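Local coordinates for phist (Plasmodium falciparum, PDB 4JLE), which binds the virulence factor PfEMP1, probably through this PHIST domain, and travels with it to knobs on the surface of the infected red cell, at residues Phe55-Ile66 with Phe84-Ala95. Residues are numbered along the deposited sequence; the frame is centred on the assembly and turned at random.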
loop_
_atom_site.group_PDB
_atom_site.type_symbol
_atom_site.label_atom_id
_atom_site.label_comp_id
_atom_site.label_asym_id
_atom_site.label_seq_id
_atom_site.Cartn_x
_atom_site.Cartn_y
_atom_site.Cartn_z
ATOM N N PHE B 55 6.188 -10.109 -5.661
ATOM C CA PHE B 55 6.040 -9.687 -4.271
ATOM C C PHE B 55 5.130 -10.665 -3.517
ATOM O O PHE B 55 5.453 -11.052 -2.391
ATOM C CB PHE B 55 5.525 -8.230 -4.194
ATOM C CG PHE B 55 4.917 -7.786 -2.885
ATOM C CD1 PHE B 55 5.720 -7.430 -1.811
ATOM C CD2 PHE B 55 3.537 -7.675 -2.741
ATOM C CE1 PHE B 55 5.155 -7.028 -0.589
ATOM C CE2 PHE B 55 2.973 -7.290 -1.519
ATOM C CZ PHE B 55 3.787 -6.971 -0.450
ATOM N N LYS B 56 3.992 -11.042 -4.145
ATOM C CA LYS B 56 2.987 -11.966 -3.634
ATOM C C LYS B 56 3.572 -13.350 -3.438
ATOM O O LYS B 56 3.239 -13.997 -2.447
ATOM C CB LYS B 56 1.771 -12.022 -4.558
ATOM C CG LYS B 56 0.622 -11.170 -4.025
ATOM C CD LYS B 56 -0.595 -11.152 -4.952
ATOM C CE LYS B 56 -0.727 -9.870 -5.746
ATOM N NZ LYS B 56 -1.328 -8.747 -4.960
ATOM N N LYS B 57 4.469 -13.789 -4.344
ATOM C CA LYS B 57 5.171 -15.062 -4.215
ATOM C C LYS B 57 6.115 -15.030 -2.985
ATOM O O LYS B 57 6.198 -16.036 -2.284
ATOM C CB LYS B 57 5.949 -15.435 -5.477
ATOM C CG LYS B 57 5.082 -15.950 -6.619
ATOM C CD LYS B 57 5.938 -16.146 -7.867
ATOM C CE LYS B 57 5.163 -16.405 -9.134
ATOM N NZ LYS B 57 5.393 -15.315 -10.119
ATOM N N VAL B 58 6.783 -13.882 -2.703
ATOM C CA VAL B 58 7.645 -13.732 -1.521
ATOM C C VAL B 58 6.782 -13.861 -0.252
ATOM O O VAL B 58 7.160 -14.605 0.645
ATOM C CB VAL B 58 8.482 -12.429 -1.497
ATOM C CG1 VAL B 58 9.299 -12.317 -0.208
ATOM C CG2 VAL B 58 9.381 -12.323 -2.734
ATOM N N GLU B 59 5.608 -13.195 -0.200
ATOM C CA GLU B 59 4.700 -13.276 0.949
ATOM C C GLU B 59 4.250 -14.697 1.217
ATOM O O GLU B 59 4.243 -15.114 2.373
ATOM C CB GLU B 59 3.486 -12.390 0.762
ATOM C CG GLU B 59 3.774 -10.907 0.927
ATOM C CD GLU B 59 2.500 -10.087 0.962
ATOM O OE1 GLU B 59 2.257 -9.398 1.981
ATOM O OE2 GLU B 59 1.731 -10.159 -0.025
ATOM N N GLU B 60 3.914 -15.452 0.158
ATOM C CA GLU B 60 3.514 -16.862 0.234
ATOM C C GLU B 60 4.623 -17.690 0.861
ATOM O O GLU B 60 4.361 -18.515 1.729
ATOM C CB GLU B 60 3.195 -17.415 -1.177
ATOM C CG GLU B 60 1.849 -16.998 -1.735
ATOM C CD GLU B 60 1.578 -17.241 -3.217
ATOM O OE1 GLU B 60 2.339 -17.999 -3.863
ATOM O OE2 GLU B 60 0.599 -16.657 -3.737
ATOM N N ASN B 61 5.865 -17.459 0.413
ATOM C CA ASN B 61 7.053 -18.163 0.894
ATOM C C ASN B 61 7.288 -17.878 2.388
ATOM O O ASN B 61 7.636 -18.803 3.114
ATOM C CB ASN B 61 8.286 -17.812 0.045
ATOM C CG ASN B 61 8.216 -18.352 -1.376
ATOM O OD1 ASN B 61 7.420 -19.248 -1.694
ATOM N ND2 ASN B 61 9.047 -17.810 -2.270
ATOM N N ILE B 62 7.058 -16.631 2.844
ATOM C CA ILE B 62 7.215 -16.278 4.261
ATOM C C ILE B 62 6.162 -17.039 5.071
ATOM O O ILE B 62 6.507 -17.703 6.039
ATOM C CB ILE B 62 7.132 -14.740 4.491
ATOM C CG1 ILE B 62 8.282 -13.991 3.767
ATOM C CG2 ILE B 62 7.087 -14.413 5.994
ATOM C CD1 ILE B 62 8.030 -12.501 3.493
ATOM N N PHE B 63 4.898 -16.965 4.645
ATOM C CA PHE B 63 3.754 -17.591 5.305
ATOM C C PHE B 63 3.857 -19.145 5.324
ATOM O O PHE B 63 3.440 -19.781 6.309
ATOM C CB PHE B 63 2.435 -17.106 4.663
ATOM C CG PHE B 63 2.103 -15.625 4.858
ATOM C CD1 PHE B 63 2.661 -14.894 5.909
ATOM C CD2 PHE B 63 1.196 -14.982 4.021
ATOM C CE1 PHE B 63 2.361 -13.534 6.084
ATOM C CE2 PHE B 63 0.880 -13.628 4.210
ATOM C CZ PHE B 63 1.468 -12.914 5.240
ATOM N N LYS B 64 4.463 -19.742 4.277
ATOM C CA LYS B 64 4.685 -21.183 4.224
ATOM C C LYS B 64 5.698 -21.561 5.298
ATOM O O LYS B 64 5.507 -22.548 6.011
ATOM C CB LYS B 64 5.164 -21.618 2.818
ATOM C CG LYS B 64 5.344 -23.112 2.649
ATOM C CD LYS B 64 5.445 -23.446 1.180
ATOM C CE LYS B 64 5.594 -24.920 0.997
ATOM N NZ LYS B 64 5.614 -25.291 -0.449
ATOM N N PHE B 65 6.765 -20.760 5.421
ATOM C CA PHE B 65 7.803 -20.984 6.410
ATOM C C PHE B 65 7.235 -20.860 7.834
ATOM O O PHE B 65 7.539 -21.706 8.672
ATOM C CB PHE B 65 8.977 -20.007 6.197
ATOM C CG PHE B 65 10.048 -20.133 7.246
ATOM C CD1 PHE B 65 10.997 -21.140 7.171
ATOM C CD2 PHE B 65 10.076 -19.271 8.337
ATOM C CE1 PHE B 65 11.956 -21.287 8.168
ATOM C CE2 PHE B 65 11.030 -19.419 9.339
ATOM C CZ PHE B 65 11.957 -20.432 9.256
ATOM N N ILE B 66 6.418 -19.814 8.109
ATOM C CA ILE B 66 5.844 -19.585 9.440
ATOM C C ILE B 66 4.841 -20.710 9.787
ATOM O O ILE B 66 4.664 -21.032 10.969
ATOM C CB ILE B 66 5.235 -18.143 9.570
ATOM C CG1 ILE B 66 6.282 -17.038 9.237
ATOM C CG2 ILE B 66 4.604 -17.880 10.955
ATOM C CD1 ILE B 66 7.649 -17.054 10.056
ATOM N N PHE B 84 -0.691 -12.646 10.337
ATOM C CA PHE B 84 -0.442 -12.669 8.892
ATOM C C PHE B 84 -1.056 -11.451 8.205
ATOM O O PHE B 84 -0.420 -10.834 7.328
ATOM C CB PHE B 84 -0.989 -13.959 8.260
ATOM C CG PHE B 84 -0.104 -15.186 8.382
ATOM C CD1 PHE B 84 1.027 -15.179 9.203
ATOM C CD2 PHE B 84 -0.392 -16.341 7.669
ATOM C CE1 PHE B 84 1.840 -16.310 9.316
ATOM C CE2 PHE B 84 0.424 -17.472 7.785
ATOM C CZ PHE B 84 1.526 -17.457 8.620
ATOM N N LYS B 85 -2.284 -11.100 8.626
ATOM C CA LYS B 85 -3.017 -9.944 8.117
ATOM C C LYS B 85 -2.188 -8.665 8.369
ATOM O O LYS B 85 -1.829 -8.016 7.402
ATOM C CB LYS B 85 -4.434 -9.867 8.732
ATOM C CG LYS B 85 -5.369 -10.989 8.217
ATOM C CD LYS B 85 -6.719 -11.062 8.949
ATOM C CE LYS B 85 -7.503 -12.324 8.649
ATOM N NZ LYS B 85 -8.447 -12.674 9.747
ATOM N N PHE B 86 -1.763 -8.387 9.611
ATOM C CA PHE B 86 -0.991 -7.174 9.905
ATOM C C PHE B 86 0.398 -7.153 9.238
ATOM O O PHE B 86 0.862 -6.080 8.865
ATOM C CB PHE B 86 -0.871 -6.937 11.414
ATOM C CG PHE B 86 -2.200 -6.657 12.103
ATOM C CD1 PHE B 86 -2.986 -5.567 11.730
ATOM C CD2 PHE B 86 -2.617 -7.422 13.188
ATOM C CE1 PHE B 86 -4.196 -5.297 12.384
ATOM C CE2 PHE B 86 -3.823 -7.138 13.852
ATOM C CZ PHE B 86 -4.610 -6.090 13.431
ATOM N N ALA B 87 1.042 -8.315 9.061
ATOM C CA ALA B 87 2.338 -8.394 8.394
ATOM C C ALA B 87 2.192 -8.032 6.912
ATOM O O ALA B 87 3.032 -7.310 6.378
ATOM C CB ALA B 87 2.908 -9.789 8.539
ATOM N N HIS B 88 1.093 -8.501 6.268
ATOM C CA HIS B 88 0.792 -8.232 4.861
ATOM C C HIS B 88 0.739 -6.716 4.602
ATOM O O HIS B 88 1.312 -6.232 3.617
ATOM C CB HIS B 88 -0.525 -8.910 4.424
ATOM C CG HIS B 88 -1.017 -8.430 3.084
ATOM N ND1 HIS B 88 -0.313 -8.686 1.927
ATOM C CD2 HIS B 88 -2.078 -7.644 2.779
ATOM C CE1 HIS B 88 -0.971 -8.067 0.965
ATOM N NE2 HIS B 88 -2.043 -7.438 1.432
ATOM N N PHE B 89 0.072 -5.992 5.511
ATOM C CA PHE B 89 -0.099 -4.540 5.539
ATOM C C PHE B 89 1.215 -3.809 5.684
ATOM O O PHE B 89 1.441 -2.781 5.049
ATOM C CB PHE B 89 -1.002 -4.162 6.724
ATOM C CG PHE B 89 -2.472 -4.525 6.593
ATOM C CD1 PHE B 89 -3.232 -4.059 5.515
ATOM C CD2 PHE B 89 -3.122 -5.226 7.604
ATOM C CE1 PHE B 89 -4.591 -4.349 5.422
ATOM C CE2 PHE B 89 -4.486 -5.530 7.504
ATOM C CZ PHE B 89 -5.219 -5.053 6.436
ATOM N N GLU B 90 2.063 -4.302 6.563
ATOM C CA GLU B 90 3.389 -3.710 6.814
ATOM C C GLU B 90 4.305 -3.887 5.582
ATOM O O GLU B 90 4.969 -2.931 5.186
ATOM C CB GLU B 90 4.019 -4.336 8.046
ATOM C CG GLU B 90 3.245 -4.040 9.321
ATOM C CD GLU B 90 3.985 -4.468 10.569
ATOM O OE1 GLU B 90 3.722 -5.585 11.071
ATOM O OE2 GLU B 90 4.887 -3.714 10.999
ATOM N N MET B 91 4.265 -5.081 4.950
ATOM C CA MET B 91 5.038 -5.397 3.732
ATOM C C MET B 91 4.573 -4.543 2.545
ATOM O O MET B 91 5.428 -4.001 1.834
ATOM C CB MET B 91 4.987 -6.892 3.414
ATOM C CG MET B 91 5.730 -7.705 4.447
ATOM S SD MET B 91 5.904 -9.459 4.090
ATOM C CE MET B 91 4.337 -10.101 4.553
ATOM N N GLN B 92 3.229 -4.336 2.395
ATOM C CA GLN B 92 2.651 -3.439 1.380
ATOM C C GLN B 92 3.191 -2.031 1.578
ATOM O O GLN B 92 3.624 -1.414 0.612
ATOM C CB GLN B 92 1.109 -3.418 1.416
ATOM C CG GLN B 92 0.435 -4.722 0.942
ATOM C CD GLN B 92 0.175 -4.799 -0.556
ATOM O OE1 GLN B 92 1.102 -4.742 -1.378
ATOM N NE2 GLN B 92 -1.093 -4.989 -0.948
ATOM N N GLY B 93 3.243 -1.584 2.832
ATOM C CA GLY B 93 3.760 -0.280 3.226
ATOM C C GLY B 93 5.196 -0.034 2.787
ATOM O O GLY B 93 5.527 1.038 2.270
ATOM N N TYR B 94 6.056 -1.039 2.970
ATOM C CA TYR B 94 7.451 -0.973 2.556
ATOM C C TYR B 94 7.577 -0.995 1.034
ATOM O O TYR B 94 8.395 -0.255 0.497
ATOM C CB TYR B 94 8.248 -2.118 3.183
ATOM C CG TYR B 94 8.766 -1.752 4.551
ATOM C CD1 TYR B 94 9.884 -0.927 4.700
ATOM C CD2 TYR B 94 8.109 -2.178 5.705
ATOM C CE1 TYR B 94 10.352 -0.567 5.963
ATOM C CE2 TYR B 94 8.596 -1.863 6.973
ATOM C CZ TYR B 94 9.715 -1.054 7.099
ATOM O OH TYR B 94 10.194 -0.727 8.349
ATOM N N ALA B 95 6.737 -1.788 0.351
ATOM C CA ALA B 95 6.725 -1.859 -1.119
ATOM C C ALA B 95 6.308 -0.530 -1.737
ATOM O O ALA B 95 6.889 -0.167 -2.748
ATOM C CB ALA B 95 5.804 -2.969 -1.596
#
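Phe55 reaches across to Met91, Gln92 and Ala95. Its CG stands anti to the backbone N (chi1 162°), which sends the ring over to the other helix, where Phe55 CE1 lies 4.0 Å from Met91 CB and the methyl of Ala95 sits over one ring face. Gln92, bent at chi2, brings its amide OE1 to 3.2 Å from Phe55 CE2, and Met138 of the second subunit also packs on Phe55. One turn on, the extended Glu59 carries a buried carboxylate to His88: His88 ND1 donates to the syn lone pair of Glu59 OE1 at 2.7 Å, the oxygen lying 18° out of the imidazole plane. A negative carboxylate here would tend to favour a protonated imidazole. Helices 37-72 and 77-110 form the antiparallel hairpin of the PHIST three-helix bundle, and within it Met91 is a knob in the hole made by Phe55, Glu59, Ile62 and Phe63. Its chain bends at chi3, leaving Met91 SD 3.8 Å from Ile62 CD1 while CE turns aside to lie against Glu59 and the Phe63 ring. Phe63 then meets Phe84 in an offset stack, centroids 4.2 Å apart and planes 15° from parallel, with Phe84 CB over the Phe63 face as a CH-pi contact. Beyond it, Ile66 pushes CG2 against the edge of the Phe84 ring, 3.6 Å from CE1 and near the ring plane.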